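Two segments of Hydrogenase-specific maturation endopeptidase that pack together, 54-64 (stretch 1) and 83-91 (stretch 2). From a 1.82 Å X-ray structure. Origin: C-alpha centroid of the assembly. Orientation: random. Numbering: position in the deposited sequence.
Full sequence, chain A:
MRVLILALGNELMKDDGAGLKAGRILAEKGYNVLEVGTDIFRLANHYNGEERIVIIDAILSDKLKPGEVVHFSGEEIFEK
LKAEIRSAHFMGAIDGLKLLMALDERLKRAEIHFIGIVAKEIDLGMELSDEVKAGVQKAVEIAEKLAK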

ATOM      1  N   VAL A  54       3.117  -2.351   6.444  1.00 26.71           N
ATOM      2  CA  VAL A  54       2.775  -2.973   5.180  1.00 24.94           C
ATOM      3  C   VAL A  54       1.984  -1.982   4.336  1.00 30.50           C
ATOM      4  O   VAL A  54       0.849  -1.660   4.670  1.00 28.97           O
ATOM      5  N   ILE A  55       2.589  -1.502   3.256  1.00 22.33           N
ATOM      6  CA  ILE A  55       1.954  -0.512   2.378  1.00 27.20           C
ATOM      7  C   ILE A  55       1.249  -1.230   1.243  1.00 28.02           C
ATOM      8  O   ILE A  55       1.829  -2.106   0.619  1.00 31.53           O
ATOM      9  N   ILE A  56       0.002  -0.895   0.991  1.00 25.65           N
ATOM     10  CA  ILE A  56      -0.744  -1.497  -0.088  1.00 26.63           C
ATOM     11  C   ILE A  56      -1.221  -0.410  -1.026  1.00 32.74           C
ATOM     12  O   ILE A  56      -1.828   0.520  -0.614  1.00 30.97           O
ATOM     13  N   ASP A  57      -0.911  -0.566  -2.297  1.00 29.62           N
ATOM     14  CA  ASP A  57      -1.153   0.448  -3.288  1.00 30.89           C
ATOM     15  C   ASP A  57      -1.528  -0.091  -4.657  1.00 36.87           C
ATOM     16  O   ASP A  57      -1.119  -1.145  -5.032  1.00 34.32           O
ATOM     17  N   ALA A  58      -2.294   0.698  -5.394  1.00 38.57           N
ATOM     18  CA  ALA A  58      -2.511   0.477  -6.823  1.00 42.42           C
ATOM     19  C   ALA A  58      -1.287   0.938  -7.601  1.00 42.94           C
ATOM     20  O   ALA A  58      -0.722   1.985  -7.297  1.00 46.26           O
ATOM     21  N   ILE A  59      -0.863   0.159  -8.596  1.00 37.73           N
ATOM     22  CA  ILE A  59       0.319   0.508  -9.377  1.00 40.03           C
ATOM     23  C   ILE A  59       0.095   0.323 -10.876  1.00 47.61           C
ATOM     24  O   ILE A  59      -0.831  -0.362 -11.287  1.00 45.11           O
ATOM     25  N   LEU A  60       0.949   0.953 -11.678  1.00 51.93           N
ATOM     26  CA  LEU A  60       0.966   0.726 -13.118  1.00 48.80           C
ATOM     27  C   LEU A  60       2.251   0.023 -13.495  1.00 56.42           C
ATOM     28  O   LEU A  60       3.341   0.427 -13.092  1.00 56.12           O
ATOM     29  N   SER A  61       2.113  -1.043 -14.267  1.00 57.81           N
ATOM     30  CA  SER A  61       3.259  -1.763 -14.780  1.00 57.98           C
ATOM     31  C   SER A  61       2.962  -2.233 -16.196  1.00 63.03           C
ATOM     32  O   SER A  61       1.798  -2.314 -16.608  1.00 59.47           O
ATOM     33  N   ASP A  62       4.016  -2.524 -16.945  1.00 65.07           N
ATOM     34  CA  ASP A  62       3.843  -3.020 -18.301  1.00 68.78           C
ATOM     35  C   ASP A  62       4.555  -4.352 -18.489  1.00 68.10           C
ATOM     36  O   ASP A  62       4.314  -5.061 -19.464  1.00 73.31           O
ATOM     37  N   LYS A  63       5.433  -4.686 -17.551  1.00 62.72           N
ATOM     38  CA  LYS A  63       6.015  -6.018 -17.510  1.00 67.14           C
ATOM     39  C   LYS A  63       4.936  -7.010 -17.084  1.00 66.83           C
ATOM     40  O   LYS A  63       4.982  -8.190 -17.439  1.00 66.14           O
ATOM     41  N   LEU A  64       3.953  -6.513 -16.339  1.00 62.51           N
ATOM     42  CA  LEU A  64       2.937  -7.366 -15.749  1.00 59.61           C
ATOM     43  C   LEU A  64       1.546  -7.011 -16.251  1.00 62.80           C
ATOM     44  O   LEU A  64       1.318  -5.907 -16.748  1.00 62.69           O
ATOM     45  N   ALA A  83      12.136   1.633 -11.755  1.00 66.73           N
ATOM     46  CA  ALA A  83      11.842   1.284 -13.123  1.00 71.29           C
ATOM     47  C   ALA A  83      10.572   0.467 -13.231  1.00 72.27           C
ATOM     48  O   ALA A  83       9.614   0.832 -13.907  1.00 74.46           O
ATOM     49  N   GLU A  84      10.579  -0.654 -12.556  1.00 66.90           N
ATOM     50  CA  GLU A  84       9.548  -1.621 -12.771  1.00 65.54           C
ATOM     51  C   GLU A  84       8.154  -1.202 -12.411  1.00 62.93           C
ATOM     52  O   GLU A  84       7.232  -1.547 -13.090  1.00 59.07           O
ATOM     53  N   ILE A  85       7.992  -0.482 -11.328  1.00 59.90           N
ATOM     54  CA  ILE A  85       6.678  -0.299 -10.741  1.00 60.35           C
ATOM     55  C   ILE A  85       6.316   1.149 -10.679  1.00 60.73           C
ATOM     56  O   ILE A  85       7.161   1.941 -10.375  1.00 62.85           O
ATOM     57  N   ARG A  86       5.069   1.500 -10.918  1.00 57.93           N
ATOM     58  CA  ARG A  86       4.697   2.896 -10.782  1.00 58.76           C
ATOM     59  C   ARG A  86       3.496   3.121  -9.910  1.00 52.98           C
ATOM     60  O   ARG A  86       2.392   2.874 -10.306  1.00 51.40           O
ATOM     61  N   SER A  87       3.726   3.673  -8.730  1.00 57.92           N
ATOM     62  CA  SER A  87       2.624   4.122  -7.922  1.00 50.38           C
ATOM     63  C   SER A  87       2.842   5.549  -7.650  1.00 55.24           C
ATOM     64  O   SER A  87       3.679   5.931  -6.868  1.00 53.15           O
ATOM     65  N   ALA A  88       1.975   6.340  -8.236  1.00 59.20           N
ATOM     66  CA  ALA A  88       2.001   7.762  -8.052  1.00 58.17           C
ATOM     67  C   ALA A  88       1.809   7.977  -6.571  1.00 54.34           C
ATOM     68  O   ALA A  88       2.354   8.902  -6.012  1.00 50.35           O
ATOM     69  N   HIS A  89       0.975   7.139  -5.974  1.00 50.05           N
ATOM     70  CA  HIS A  89       0.602   7.325  -4.613  1.00 48.02           C
ATOM     71  C   HIS A  89       1.715   7.162  -3.612  1.00 45.31           C
ATOM     72  O   HIS A  89       1.942   8.043  -2.848  1.00 46.53           O
ATOM     73  N   PHE A  90       2.468   6.089  -3.674  1.00 40.10           N
ATOM     74  CA  PHE A  90       3.537   5.935  -2.723  1.00 38.20           C
ATOM     75  C   PHE A  90       4.542   7.017  -3.008  1.00 43.63           C
ATOM     76  O   PHE A  90       5.062   7.612  -2.117  1.00 41.69           O
ATOM     77  N   MET A  91       4.785   7.279  -4.279  1.00 40.48           N
ATOM     78  CA  MET A  91       5.714   8.340  -4.668  1.00 42.22           C
ATOM     79  C   MET A  91       5.351   9.672  -4.009  1.00 39.66           C
ATOM     80  O   MET A  91       6.229  10.440  -3.622  1.00 41.00           O
TER

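The two stretches meet around a single antiparallel bridge between L60 and R86, where L60 N donates to R86 O (2.8 Å) and R86 N donates to L60 O (3.0 Å). In this pair the CA-to-CB bonds of L60 (m, t) and R86 point sideways, and L60 CB lies 4.3 Å from R86 CB.

Apolar packing involves I55 and I59, which precede L60 in the chain. I55, in the m, t rotamer, points toward the helix and brings CD1 to 3.3 Å from CE1 of F90, which points toward the strand and adopts the t rotamer. I59 (p, t) places CD1 3.5 Å from CG2 of I85, while its own CG2 lies 3.7 Å from CB of S87.

Polar contacts gather around D57, whose t rotamer carries the carboxylate to the start of the helix, where S87 occupies the N-cap position. F90 N makes a weak hydrogen bond to D57 OD2 (3.3 Å). The H89 side chain, in the m rotamer, also points toward the strand, but its CD2 is merely a close neighbour of D57 OD1 at 3.0 Å, and this buried oxygen has no hydrogen-bond partner in the model; A58 O lies at the ring edge, 3.8 Å from H89 CD2.

Charged groups close the exposed end. The extended K63 side chain forms a salt bridge from NZ to E84 OE2 (3.1 Å), whereas D62 OD2 and R86 NH2, 4.1 Å apart, are opposite charges beyond salt-bridge range.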

ATOM      1  CB  VAL A  54       1.943  -4.221   5.399  1.00 27.01           C
ATOM      2  CG1 VAL A  54       1.481  -4.764   4.071  1.00 28.53           C
ATOM      3  CG2 VAL A  54       2.758  -5.251   6.188  1.00 30.23           C
ATOM      4  CB  ILE A  55       3.005   0.469   1.841  1.00 30.33           C
ATOM      5  CG1 ILE A  55       3.582   1.263   3.001  1.00 29.77           C
ATOM      6  CG2 ILE A  55       2.417   1.425   0.805  1.00 32.16           C
ATOM      7  CD1 ILE A  55       4.885   1.918   2.653  1.00 37.62           C
ATOM      8  CB  ILE A  56      -1.947  -2.321   0.394  1.00 27.53           C
ATOM      9  CG1 ILE A  56      -1.571  -3.276   1.506  1.00 28.83           C
ATOM     10  CG2 ILE A  56      -2.520  -3.123  -0.743  1.00 29.66           C
ATOM     11  CD1 ILE A  56      -2.661  -4.224   1.897  1.00 29.29           C
ATOM     12  CB  ASP A  57       0.095   1.301  -3.410  1.00 34.80           C
ATOM     13  CG  ASP A  57      -0.150   2.617  -4.114  1.00 43.04           C
ATOM     14  OD1 ASP A  57      -1.290   2.965  -4.373  1.00 42.77           O
ATOM     15  OD2 ASP A  57       0.823   3.292  -4.411  1.00 50.88           O
ATOM     16  CB  ALA A  58      -3.745   1.215  -7.293  1.00 39.20           C
ATOM     17  CB  ILE A  59       1.548  -0.328  -8.982  1.00 44.25           C
ATOM     18  CG1 ILE A  59       1.347  -1.796  -9.376  1.00 41.01           C
ATOM     19  CG2 ILE A  59       1.872  -0.145  -7.496  1.00 42.13           C
ATOM     20  CD1 ILE A  59       2.588  -2.646  -9.279  1.00 43.02           C
ATOM     21  CB  LEU A  60       0.833   2.038 -13.905  1.00 51.51           C
ATOM     22  CG  LEU A  60      -0.474   2.826 -13.754  1.00 54.96           C
ATOM     23  CD1 LEU A  60      -0.506   4.043 -14.674  1.00 56.03           C
ATOM     24  CD2 LEU A  60      -1.680   1.934 -14.004  1.00 53.96           C
ATOM     25  CB  SER A  61       3.601  -2.942 -13.881  1.00 60.05           C
ATOM     26  OG  SER A  61       4.671  -3.697 -14.411  1.00 60.68           O
ATOM     27  CB  ASP A  62       4.330  -1.983 -19.305  1.00 71.94           C
ATOM     28  CG  ASP A  62       3.588  -0.672 -19.172  1.00 76.05           C
ATOM     29  OD1 ASP A  62       2.397  -0.703 -18.791  1.00 74.87           O
ATOM     30  OD2 ASP A  62       4.191   0.393 -19.439  1.00 82.52           O
ATOM     31  CB  LYS A  63       7.212  -6.067 -16.548  1.00 70.07           C
ATOM     32  CG  LYS A  63       7.659  -7.482 -16.145  1.00 69.46           C
ATOM     33  CD  LYS A  63       9.031  -7.490 -15.476  1.00 73.24           C
ATOM     34  CE  LYS A  63       9.364  -8.858 -14.892  1.00 75.42           C
ATOM     35  NZ  LYS A  63      10.131  -8.766 -13.614  1.00 78.79           N
ATOM     36  CB  LEU A  64       2.985  -7.264 -14.225  1.00 59.70           C
ATOM     37  CG  LEU A  64       4.313  -7.605 -13.544  1.00 59.88           C
ATOM     38  CD1 LEU A  64       4.197  -7.339 -12.067  1.00 61.86           C
ATOM     39  CD2 LEU A  64       4.707  -9.051 -13.779  1.00 64.47           C
ATOM     40  CB  ALA A  83      13.005   0.499 -13.693  1.00 71.01           C
ATOM     41  CB  GLU A  84       9.911  -2.889 -12.058  1.00 70.10           C
ATOM     42  CG  GLU A  84       9.782  -4.089 -12.937  1.00 73.98           C
ATOM     43  CD  GLU A  84      10.056  -5.333 -12.175  1.00 77.98           C
ATOM     44  OE1 GLU A  84      11.159  -5.440 -11.613  1.00 79.91           O
ATOM     45  OE2 GLU A  84       9.156  -6.179 -12.136  1.00 80.89           O
ATOM     46  CB  ILE A  85       6.662  -0.797  -9.286  1.00 57.12           C
ATOM     47  CG1 ILE A  85       7.037  -2.272  -9.165  1.00 62.11           C
ATOM     48  CG2 ILE A  85       5.320  -0.593  -8.651  1.00 54.14           C
ATOM     49  CD1 ILE A  85       6.803  -3.126 -10.388  1.00 64.63           C
ATOM     50  CB  ARG A  86       4.483   3.547 -12.149  1.00 51.92           C
ATOM     51  CG  ARG A  86       5.421   2.976 -13.189  1.00 59.58           C
ATOM     52  CD  ARG A  86       5.176   3.544 -14.573  1.00 66.80           C
ATOM     53  NE  ARG A  86       5.688   2.653 -15.593  1.00 72.65           N
ATOM     54  CZ  ARG A  86       6.830   2.817 -16.250  1.00 80.14           C
ATOM     55  NH1 ARG A  86       7.606   3.863 -16.029  1.00 69.31           N
ATOM     56  NH2 ARG A  86       7.196   1.923 -17.145  1.00 82.13           N
ATOM     57  CB  SER A  87       2.526   3.372  -6.632  1.00 51.28           C
ATOM     58  OG  SER A  87       3.660   3.541  -5.895  1.00 53.59           O
ATOM     59  CB  ALA A  88       0.880   8.413  -8.834  1.00 53.14           C
ATOM     60  CB  HIS A  89      -0.460   6.325  -4.271  1.00 44.85           C
ATOM     61  CG  HIS A  89      -1.595   6.285  -5.224  1.00 48.78           C
ATOM     62  ND1 HIS A  89      -2.548   7.265  -5.278  1.00 50.75           N
ATOM     63  CD2 HIS A  89      -1.965   5.353  -6.122  1.00 49.84           C
ATOM     64  CE1 HIS A  89      -3.444   6.954  -6.189  1.00 47.99           C
ATOM     65  NE2 HIS A  89      -3.110   5.799  -6.716  1.00 47.81           N
ATOM     66  CB  PHE A  90       4.158   4.555  -2.722  1.00 40.95           C
ATOM     67  CG  PHE A  90       5.126   4.342  -1.610  1.00 40.95           C
ATOM     68  CD1 PHE A  90       4.786   4.644  -0.324  1.00 41.53           C
ATOM     69  CD2 PHE A  90       6.374   3.889  -1.857  1.00 44.06           C
ATOM     70  CE1 PHE A  90       5.669   4.471   0.693  1.00 42.25           C
ATOM     71  CE2 PHE A  90       7.273   3.713  -0.848  1.00 46.84           C
ATOM     72  CZ  PHE A  90       6.914   3.993   0.429  1.00 47.26           C
ATOM     73  CB  MET A  91       5.743   8.508  -6.190  1.00 43.69           C
ATOM     74  CG  MET A  91       6.338   7.334  -6.940  1.00 41.56           C
ATOM     75  SD  MET A  91       7.984   6.882  -6.403  1.00 47.74           S
ATOM     76  CE  MET A  91       8.855   8.421  -6.664  1.00 47.68           C
TER